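Local coordinates for microcin B17-processing protein McbB (Escherichia coli str. K-12 substr. MG1655, PDB 6GRH), which takes part in converting the inactive microcin B17 precursor, McbA, into the active peptide antibiotic, at residues K159-S162 / A167-Q170; R179-Y184 / P191-H196; C195-W200 / M227-L232; V284-W287 / C292-R295. One frame throughout, in Å; residues are numbered along the deposited sequence.

Contact 1: K159-S162 / A167-Q170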
# COMPACT_ATOMS: atom_id res chain seq x y z
N LYS B 159 0.76 -9.81 -33.27
CA LYS B 159 -0.11 -10.65 -34.11
C LYS B 159 -1.61 -10.56 -33.77
O LYS B 159 -2.44 -10.50 -34.67
CB LYS B 159 0.34 -12.10 -34.02
CG LYS B 159 1.69 -12.34 -34.67
CD LYS B 159 2.28 -13.71 -34.35
CE LYS B 159 1.35 -14.85 -34.71
NZ LYS B 159 0.82 -14.76 -36.10
N PHE B 160 -1.96 -10.53 -32.48
CA PHE B 160 -3.37 -10.76 -32.09
C PHE B 160 -4.16 -9.62 -31.45
O PHE B 160 -5.39 -9.75 -31.35
CB PHE B 160 -3.45 -12.01 -31.22
CG PHE B 160 -2.90 -13.23 -31.89
CD1 PHE B 160 -3.39 -13.64 -33.14
CD2 PHE B 160 -1.89 -13.98 -31.30
CE1 PHE B 160 -2.87 -14.76 -33.78
CE2 PHE B 160 -1.38 -15.11 -31.92
CZ PHE B 160 -1.87 -15.50 -33.16
N GLU B 161 -3.51 -8.51 -31.04
CA GLU B 161 -4.21 -7.39 -30.36
C GLU B 161 -5.39 -6.82 -31.10
O GLU B 161 -6.31 -6.30 -30.47
CB GLU B 161 -3.27 -6.21 -30.09
CG GLU B 161 -2.54 -6.29 -28.79
CD GLU B 161 -1.70 -5.05 -28.51
OE1 GLU B 161 -1.40 -4.24 -29.42
OE2 GLU B 161 -1.32 -4.88 -27.36
N SER B 162 -5.33 -6.87 -32.43
CA SER B 162 -6.42 -6.40 -33.28
C SER B 162 -7.55 -7.40 -33.50
O SER B 162 -8.57 -7.04 -34.08
CB SER B 162 -5.87 -6.00 -34.66
OG SER B 162 -4.92 -4.96 -34.49
N ALA B 167 -8.66 -11.34 -25.79
CA ALA B 167 -8.03 -10.98 -24.53
C ALA B 167 -6.85 -11.91 -24.31
O ALA B 167 -6.75 -12.96 -24.93
CB ALA B 167 -9.01 -11.06 -23.37
N PHE B 168 -5.94 -11.49 -23.44
CA PHE B 168 -4.73 -12.23 -23.15
C PHE B 168 -4.57 -12.40 -21.65
O PHE B 168 -4.93 -11.48 -20.87
CB PHE B 168 -3.48 -11.49 -23.63
CG PHE B 168 -3.50 -11.10 -25.07
CD1 PHE B 168 -4.19 -9.96 -25.50
CD2 PHE B 168 -2.81 -11.84 -26.00
CE1 PHE B 168 -4.19 -9.57 -26.82
CE2 PHE B 168 -2.79 -11.47 -27.33
CZ PHE B 168 -3.48 -10.32 -27.74
N ILE B 169 -3.98 -13.54 -21.28
CA ILE B 169 -3.44 -13.75 -19.94
C ILE B 169 -2.05 -14.25 -20.17
O ILE B 169 -1.82 -14.97 -21.14
CB ILE B 169 -4.26 -14.80 -19.16
CG1 ILE B 169 -5.61 -14.18 -18.81
CG2 ILE B 169 -3.54 -15.23 -17.88
CD1 ILE B 169 -6.65 -15.17 -18.38
N GLN B 170 -1.12 -13.81 -19.35
CA GLN B 170 0.27 -14.22 -19.43
C GLN B 170 0.68 -14.80 -18.11
O GLN B 170 0.38 -14.21 -17.06
CB GLN B 170 1.20 -13.05 -19.74
CG GLN B 170 0.89 -12.25 -20.99
CD GLN B 170 -0.25 -11.25 -20.86
OE1 GLN B 170 -0.95 -11.00 -21.83
NE2 GLN B 170 -0.40 -10.64 -19.71
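The ring of Phe-168 runs its far edge into the backbone that joins Phe-160 to Glu-161, and every contact made there is a van der Waals one. Phe-168 CZ lies 3.8 Å from Phe-160 C and 3.8 Å from Glu-161 N, which sits close to the ring plane. Aliphatic carbons fill in to either side of that point: Phe-160 CB is 3.9 Å from Phe-168 CZ, while Glu-161 CG is 4.2 Å from Phe-168 CE1. The Phe-160 ring itself turns away, toward Ile-133, Val-135 and Ile-141, and one of its faces lies under Lys-159 CB.

These residues belong to a beta-alpha-beta unit, in which strand 139-144 leads through helix 150-160 into its parallel neighbour, strand 167-174. Phe-168, on the second strand, reaches across to the C-terminal part of the helix and to Glu-161, and Tyr-157 of the same helix meets its ring edge-to-face.

The polar partners of Glu-161 lie outside the two segments. Its side chain crosses Phe-168 at about a right angle and is extended beyond CG (chi2 -176°), which carries the carboxylate past the ring. There OE1 forms a salt bridge with Arg-295 and OE2 a hydrogen bond with Tyr-184.

Contact 2: R179-Y184 / P191-H196. With ZN (zinc ion), chain F.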
# COMPACT_ATOMS: atom_id res chain seq x y z
N ARG B 179 3.64 -16.02 -11.52
CA ARG B 179 2.81 -14.85 -11.77
C ARG B 179 1.78 -15.14 -12.84
O ARG B 179 2.11 -15.65 -13.90
CB ARG B 179 3.67 -13.70 -12.28
CG ARG B 179 4.76 -13.29 -11.31
CD ARG B 179 4.16 -12.57 -10.14
NE ARG B 179 5.20 -12.17 -9.19
CZ ARG B 179 5.06 -11.27 -8.22
NH1 ARG B 179 3.92 -10.61 -8.04
NH2 ARG B 179 6.10 -11.02 -7.44
N ILE B 180 0.53 -14.77 -12.57
CA ILE B 180 -0.48 -14.80 -13.59
C ILE B 180 -0.96 -13.35 -13.70
O ILE B 180 -1.52 -12.80 -12.75
CB ILE B 180 -1.66 -15.72 -13.24
CG1 ILE B 180 -1.19 -17.17 -13.03
CG2 ILE B 180 -2.74 -15.62 -14.32
CD1 ILE B 180 -2.26 -18.05 -12.44
N ASP B 181 -0.76 -12.74 -14.86
CA ASP B 181 -1.20 -11.38 -15.04
C ASP B 181 -2.72 -11.29 -15.03
O ASP B 181 -3.43 -12.27 -15.27
CB ASP B 181 -0.67 -10.78 -16.36
CG ASP B 181 0.83 -10.60 -16.37
OD1 ASP B 181 1.47 -10.60 -15.27
OD2 ASP B 181 1.37 -10.45 -17.51
N GLY B 182 -3.22 -10.11 -14.72
CA GLY B 182 -4.61 -9.79 -14.96
C GLY B 182 -4.95 -9.96 -16.43
O GLY B 182 -4.07 -9.98 -17.29
N VAL B 183 -6.23 -10.02 -16.71
CA VAL B 183 -6.67 -10.20 -18.07
C VAL B 183 -6.41 -8.90 -18.81
O VAL B 183 -6.87 -7.84 -18.38
CB VAL B 183 -8.16 -10.53 -18.15
CG1 VAL B 183 -8.58 -10.62 -19.62
CG2 VAL B 183 -8.46 -11.83 -17.44
N TYR B 184 -5.65 -8.98 -19.89
CA TYR B 184 -5.47 -7.90 -20.84
C TYR B 184 -6.48 -7.96 -21.99
O TYR B 184 -6.37 -8.79 -22.89
CB TYR B 184 -4.04 -7.94 -21.40
CG TYR B 184 -3.78 -6.90 -22.46
CD1 TYR B 184 -4.28 -5.59 -22.35
CD2 TYR B 184 -3.04 -7.22 -23.59
CE1 TYR B 184 -4.07 -4.64 -23.35
CE2 TYR B 184 -2.82 -6.29 -24.60
CZ TYR B 184 -3.32 -5.01 -24.48
OH TYR B 184 -3.08 -4.14 -25.50
N PRO B 191 -4.88 -3.24 -18.10
CA PRO B 191 -3.43 -3.23 -18.28
C PRO B 191 -2.86 -4.51 -18.85
O PRO B 191 -3.29 -5.58 -18.50
CB PRO B 191 -2.89 -3.02 -16.86
CG PRO B 191 -4.00 -2.37 -16.12
CD PRO B 191 -5.24 -3.02 -16.69
N CYS B 192 -1.84 -4.33 -19.68
CA CYS B 192 -1.18 -5.39 -20.38
C CYS B 192 -0.08 -6.03 -19.54
O CYS B 192 0.14 -5.65 -18.40
CB CYS B 192 -0.65 -4.82 -21.69
SG CYS B 192 0.94 -3.97 -21.56
N HIS B 193 0.56 -7.05 -20.09
CA HIS B 193 1.69 -7.69 -19.44
C HIS B 193 2.80 -6.75 -18.96
O HIS B 193 3.35 -6.91 -17.87
CB HIS B 193 2.35 -8.66 -20.39
CG HIS B 193 3.64 -9.18 -19.90
ND1 HIS B 193 3.74 -10.01 -18.81
CD2 HIS B 193 4.91 -8.99 -20.35
CE1 HIS B 193 5.01 -10.31 -18.61
NE2 HIS B 193 5.74 -9.71 -19.53
N PHE B 194 3.14 -5.78 -19.80
CA PHE B 194 4.26 -4.87 -19.49
C PHE B 194 3.89 -3.96 -18.30
O PHE B 194 4.73 -3.68 -17.45
CB PHE B 194 4.73 -4.15 -20.76
CG PHE B 194 5.31 -5.10 -21.77
CD1 PHE B 194 6.53 -5.72 -21.52
CD2 PHE B 194 4.58 -5.47 -22.89
CE1 PHE B 194 7.03 -6.67 -22.39
CE2 PHE B 194 5.09 -6.40 -23.79
CZ PHE B 194 6.31 -7.01 -23.54
N CYS B 195 2.61 -3.61 -18.20
CA CYS B 195 2.11 -2.94 -17.01
C CYS B 195 2.35 -3.76 -15.73
O CYS B 195 2.70 -3.19 -14.69
CB CYS B 195 0.63 -2.57 -17.15
SG CYS B 195 0.30 -1.31 -18.38
N HIS B 196 2.18 -5.08 -15.83
CA HIS B 196 2.36 -6.00 -14.72
C HIS B 196 3.82 -6.19 -14.34
O HIS B 196 4.21 -6.01 -13.14
CB HIS B 196 1.69 -7.36 -15.00
CG HIS B 196 0.21 -7.31 -14.88
ND1 HIS B 196 -0.60 -6.82 -15.87
CD2 HIS B 196 -0.60 -7.61 -13.83
CE1 HIS B 196 -1.86 -6.86 -15.47
NE2 HIS B 196 -1.89 -7.33 -14.23
ZN ZN F . 0.61 -1.86 -20.64
O HOH W 1 -2.11 -8.28 -18.47
O HOH W 2 -5.21 -6.47 -16.60
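Asp-181 meets both His-193 and His-196 where the turn after strand 177-180 packs on helix 193-204, at whose start sits the CxxC pair of zinc ligands, Cys-192 at the N-cap and Cys-195 in the first turn. His-193 has its CG anti to the backbone N (chi1 170°), and this swings the ring to Asp-181. Its ND1 donates to Asp-181 OD2 over 2.7 Å, with OD2 in the ring plane and accepting through its syn lone pair. OD2 also accepts from Gln-170 NE2, and OD1 is hydrogen-bonded to Tyr-172, so both oxygens of this buried carboxylate are held.

His-196 lies under the same aspartate. Asp-181 CB sits over the centre of the ring, 3.9 Å from the centroid, and the carboxylate stacks within 21° of the ring plane. The rotation of the imidazole is fixed by ND1, which donates to Cys-192 O at 2.9 Å from above the carbonyl plane.

Cys-192 presents CB to one face of Tyr-184, 3.6 Å from the ring centroid and almost on the normal. Its SG continues outward from there to the zinc ion. Two waters join the backbones: one links Gly-182 O to Pro-191 O, and the other bridges Val-183 O and Pro-191 O, with 2.8 Å to each oxygen.

Contact 3: C195-W200 / M227-L232. With ZN (zinc ion), chain F; SO4 (sulfate ion), chain G.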
# COMPACT_ATOMS: atom_id res chain seq x y z
N CYS B 195 2.61 -3.61 -18.20
CA CYS B 195 2.11 -2.94 -17.01
C CYS B 195 2.35 -3.76 -15.73
O CYS B 195 2.70 -3.19 -14.69
CB CYS B 195 0.63 -2.57 -17.15
SG CYS B 195 0.30 -1.31 -18.38
N HIS B 196 2.18 -5.08 -15.83
CA HIS B 196 2.36 -6.00 -14.72
C HIS B 196 3.82 -6.19 -14.34
O HIS B 196 4.21 -6.01 -13.14
CB HIS B 196 1.69 -7.36 -15.00
CG HIS B 196 0.21 -7.31 -14.88
ND1 HIS B 196 -0.60 -6.82 -15.87
CD2 HIS B 196 -0.60 -7.61 -13.83
CE1 HIS B 196 -1.86 -6.86 -15.47
NE2 HIS B 196 -1.89 -7.33 -14.23
N ILE B 197 4.63 -6.53 -15.33
CA ILE B 197 6.02 -6.90 -15.07
C ILE B 197 6.81 -5.71 -14.50
O ILE B 197 7.65 -5.89 -13.63
CB ILE B 197 6.68 -7.51 -16.32
CG1 ILE B 197 7.88 -8.36 -15.94
CG2 ILE B 197 7.06 -6.44 -17.31
CD1 ILE B 197 8.19 -9.41 -16.98
N GLU B 198 6.48 -4.50 -14.94
CA GLU B 198 7.08 -3.27 -14.37
C GLU B 198 6.65 -3.02 -12.92
O GLU B 198 7.45 -2.57 -12.10
CB GLU B 198 6.76 -2.06 -15.25
CG GLU B 198 7.46 -2.15 -16.61
CD GLU B 198 8.99 -2.11 -16.52
OE1 GLU B 198 9.50 -1.49 -15.56
OE2 GLU B 198 9.66 -2.68 -17.42
N ARG B 199 5.39 -3.30 -12.60
CA ARG B 199 4.94 -3.25 -11.20
C ARG B 199 5.75 -4.22 -10.32
O ARG B 199 6.22 -3.82 -9.24
CB ARG B 199 3.44 -3.53 -11.10
CG ARG B 199 2.84 -3.40 -9.71
CD ARG B 199 2.68 -1.95 -9.31
NE ARG B 199 2.13 -1.80 -7.96
CZ ARG B 199 2.82 -1.77 -6.82
NH1 ARG B 199 4.16 -1.90 -6.78
NH2 ARG B 199 2.16 -1.60 -5.69
N TRP B 200 5.96 -5.46 -10.78
CA TRP B 200 6.70 -6.44 -9.97
C TRP B 200 8.20 -6.13 -9.90
O TRP B 200 8.82 -6.27 -8.83
CB TRP B 200 6.50 -7.89 -10.46
CG TRP B 200 5.07 -8.30 -10.74
CD1 TRP B 200 4.65 -9.08 -11.77
CD2 TRP B 200 3.89 -7.96 -10.00
NE1 TRP B 200 3.30 -9.23 -11.73
CE2 TRP B 200 2.80 -8.57 -10.65
CE3 TRP B 200 3.64 -7.20 -8.84
CZ2 TRP B 200 1.49 -8.46 -10.20
CZ3 TRP B 200 2.32 -7.07 -8.39
CH2 TRP B 200 1.26 -7.70 -9.07
N MET B 227 13.96 -7.86 -22.11
CA MET B 227 14.47 -8.52 -20.92
C MET B 227 14.07 -9.97 -20.76
O MET B 227 13.08 -10.45 -21.32
CB MET B 227 13.98 -7.77 -19.70
CG MET B 227 12.52 -7.43 -19.78
SD MET B 227 12.00 -7.20 -18.11
CE MET B 227 10.27 -6.80 -18.39
N THR B 228 14.88 -10.63 -19.94
CA THR B 228 14.61 -11.93 -19.39
C THR B 228 14.40 -11.72 -17.89
O THR B 228 14.59 -10.61 -17.39
CB THR B 228 15.81 -12.86 -19.64
OG1 THR B 228 16.96 -12.28 -19.03
CG2 THR B 228 16.06 -13.02 -21.15
N LEU B 229 14.03 -12.78 -17.18
CA LEU B 229 13.71 -12.67 -15.75
C LEU B 229 14.40 -13.77 -14.96
O LEU B 229 14.28 -14.93 -15.33
CB LEU B 229 12.21 -12.80 -15.52
CG LEU B 229 11.30 -11.76 -16.16
CD1 LEU B 229 9.84 -12.16 -15.99
CD2 LEU B 229 11.57 -10.36 -15.60
N PRO B 230 15.10 -13.41 -13.86
CA PRO B 230 15.62 -14.46 -13.00
C PRO B 230 14.48 -15.22 -12.26
O PRO B 230 13.43 -14.63 -11.93
CB PRO B 230 16.55 -13.70 -12.03
CG PRO B 230 15.95 -12.35 -11.94
CD PRO B 230 15.30 -12.07 -13.27
N ALA B 231 14.68 -16.52 -12.06
CA ALA B 231 13.70 -17.37 -11.38
C ALA B 231 14.34 -18.65 -10.91
O ALA B 231 15.37 -19.04 -11.43
CB ALA B 231 12.53 -17.72 -12.28
N LEU B 232 13.74 -19.28 -9.90
CA LEU B 232 14.26 -20.55 -9.40
C LEU B 232 13.95 -21.64 -10.42
O LEU B 232 12.97 -21.55 -11.15
CB LEU B 232 13.66 -20.92 -8.04
CG LEU B 232 14.23 -20.27 -6.77
CD1 LEU B 232 13.71 -21.04 -5.56
CD2 LEU B 232 15.75 -20.23 -6.74
ZN ZN F . 0.61 -1.86 -20.64
S SO4 G . 4.94 -1.60 -3.24
O1 SO4 G . 5.42 -2.69 -2.35
O2 SO4 G . 5.32 -0.28 -2.70
O3 SO4 G . 5.60 -1.77 -4.55
O4 SO4 G . 3.48 -1.69 -3.32
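Ile-197 reaches out from helix 193-204, the helix that follows Cys-192 and carries Cys-195, two of the zinc-binding cysteines, to meet Met-227 and Leu-229 in the irregular linker between helices 215-220 and 236-254. From CB the side chain divides. The CG2 branch lies 3.4 Å from Met-227 CE. The other branch starts with CG1 anti to the backbone N (chi1 -159°), and this carbon is 3.8 Å from the same methyl. At the tip, CD1 slots between the two linker residues, 3.6 Å from Met-227 CE and 3.4 Å from Leu-229 CD1, with Leu-229 CD2 at 3.8 Å. Both partners meet the isoleucine tip to tip. Ile-197 is modelled in two conformations, so the tightness of the shortest distances is doubtful.

Met-227 can come this far because its chain is extended beyond CG, which sends the terminal methyl straight at the helix. No hydrogen bond joins the two segments, and the contact is carried by apolar side chains. Leu-201, one turn further along the helix, also touches both linker residues, and Tyr-148 packs against Ile-197. Glu-198 comes no nearer to Met-227 than a loose contact, and its OE2 is hydrogen-bonded to Tyr-225.

Arg-199 points elsewhere and takes part in binding a sulfate ion, probably from the crystallisation liquor, to which Arg-203 is also hydrogen-bonded. The ion lies at the guanidinium edge, with Arg-199 NH1 2.7 Å from sulfate O3 and Arg-199 NH2 2.7 Å from sulfate O4, both bonds nearly straight.

Contact 4: V284-W287 / C292-R295. With ZN (zinc ion), chain F.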
# COMPACT_ATOMS: atom_id res chain seq x y z
N VAL B 284 -3.30 -4.19 -10.82
CA VAL B 284 -2.18 -3.28 -11.09
C VAL B 284 -2.68 -2.09 -11.90
O VAL B 284 -3.62 -2.21 -12.65
CB VAL B 284 -0.99 -3.98 -11.80
CG1 VAL B 284 -0.68 -5.32 -11.12
CG2 VAL B 284 -1.22 -4.14 -13.28
N ILE B 285 -2.02 -0.96 -11.74
CA ILE B 285 -2.28 0.22 -12.56
C ILE B 285 -1.58 0.11 -13.92
O ILE B 285 -0.66 -0.68 -14.10
CB ILE B 285 -1.88 1.53 -11.83
CG1 ILE B 285 -0.38 1.62 -11.58
CG2 ILE B 285 -2.62 1.65 -10.50
CD1 ILE B 285 0.09 2.97 -11.10
N HIS B 286 -2.05 0.89 -14.88
CA HIS B 286 -1.33 1.08 -16.15
C HIS B 286 0.03 1.71 -15.85
O HIS B 286 0.13 2.63 -15.04
CB HIS B 286 -2.10 1.99 -17.09
CG HIS B 286 -3.36 1.39 -17.62
ND1 HIS B 286 -4.57 1.50 -16.98
CD2 HIS B 286 -3.59 0.68 -18.75
CE1 HIS B 286 -5.49 0.86 -17.68
NE2 HIS B 286 -4.93 0.37 -18.77
N TRP B 287 1.08 1.17 -16.44
CA TRP B 287 2.40 1.73 -16.23
C TRP B 287 2.50 3.02 -17.06
O TRP B 287 2.09 3.07 -18.22
CB TRP B 287 3.46 0.73 -16.63
CG TRP B 287 4.85 1.21 -16.50
CD1 TRP B 287 5.39 1.91 -15.48
CD2 TRP B 287 5.90 0.95 -17.42
NE1 TRP B 287 6.72 2.11 -15.70
CE2 TRP B 287 7.06 1.52 -16.89
CE3 TRP B 287 5.98 0.27 -18.65
CZ2 TRP B 287 8.30 1.45 -17.54
CZ3 TRP B 287 7.20 0.20 -19.30
CH2 TRP B 287 8.35 0.78 -18.74
N CYS B 292 0.17 0.52 -24.14
CA CYS B 292 -1.01 -0.34 -24.38
C CYS B 292 -2.33 0.44 -24.50
O CYS B 292 -3.17 0.14 -25.32
CB CYS B 292 -1.15 -1.48 -23.36
SG CYS B 292 -1.31 -1.02 -21.61
N LEU B 293 -2.47 1.48 -23.68
CA LEU B 293 -3.64 2.36 -23.69
C LEU B 293 -3.83 3.13 -24.98
O LEU B 293 -4.96 3.49 -25.33
CB LEU B 293 -3.48 3.40 -22.59
CG LEU B 293 -3.79 2.86 -21.21
CD1 LEU B 293 -3.47 3.91 -20.18
CD2 LEU B 293 -5.24 2.42 -21.18
N GLU B 294 -2.73 3.42 -25.65
CA GLU B 294 -2.74 4.25 -26.85
C GLU B 294 -3.06 3.43 -28.10
O GLU B 294 -3.41 4.02 -29.11
CB GLU B 294 -1.40 4.96 -27.01
CG GLU B 294 -1.02 5.75 -25.76
CD GLU B 294 0.25 6.59 -25.91
OE1 GLU B 294 1.17 6.20 -26.68
OE2 GLU B 294 0.30 7.67 -25.25
N ARG B 295 -2.92 2.11 -28.04
CA ARG B 295 -3.15 1.27 -29.22
C ARG B 295 -4.63 1.09 -29.54
O ARG B 295 -5.51 1.22 -28.69
CB ARG B 295 -2.41 -0.07 -29.09
CG ARG B 295 -0.89 0.13 -29.16
CD ARG B 295 -0.13 -1.09 -29.63
NE ARG B 295 -0.14 -2.11 -28.60
CZ ARG B 295 0.65 -2.14 -27.51
NH1 ARG B 295 1.53 -1.18 -27.27
NH2 ARG B 295 0.53 -3.15 -26.65
OXT ARG B 295 -5.00 0.86 -30.70
ZN ZN F . 0.61 -1.86 -20.64
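In the C-terminal loop that completes the four-cysteine zinc site, the chain doubles back so that His-286 meets Leu-293 and Cys-292. Leu-293 crosses the imidazole at about a right angle and lays its branched end over one face. CD1 is 3.8 Å from the centroid of the His-286 ring, displaced toward the rim, in a CH-pi contact. The other methyl lies on the same side of the ring, nearer the NE2 corner, with Leu-293 CD2 3.2 Å from His-286 NE2. Leu-293 was built in two conformations, so this short approach is doubtful. NE2 also has a weak hydrogen bond to Gly-189.

Cys-292 comes in at the ring edge instead. Its SG is 4.0 Å from His-286 CD2 and close to the ring plane, 85° off the normal. With chi1 at 59°, SG lies between the backbone N and the carbonyl carbon, and from there it binds the zinc ion at 2.3 Å.

The last residues also face the partner proteins. Glu-294 forms salt bridges with Arg-252 of the McbC chain and Lys-21 of the McbD chain, and Arg-24 of McbD is hydrogen-bonded to the carbonyl oxygen of Leu-293 and the terminal carboxylate of Arg-295.

Cys-292 and Cys-290 form a CxC pair that joins the CxxC pair Cys-192 and Cys-195 round the metal, a Cys4 site in which zinc ties two distant parts of a chain together.

In the fold
From the N terminus, contact 1 comes first and closes the short turn between helix 150-160 and strand 167-174. The chain then turns into strand 177-180, next to 167-174 in the sheet, and contact 2 closes the loop from there to helix 193-204. Contact 3 starts on that helix, sharing residues 195 and 196 with contact 2, and shuts a longer excursion through helix 215-220. Contact 4 closes the C-terminal tail after strand 279-282. None nests inside another. In space the tail returns to the earlier elements: the zinc ion joins 191-196 to 292-295, and a salt bridge ties contact 1 to contact 4.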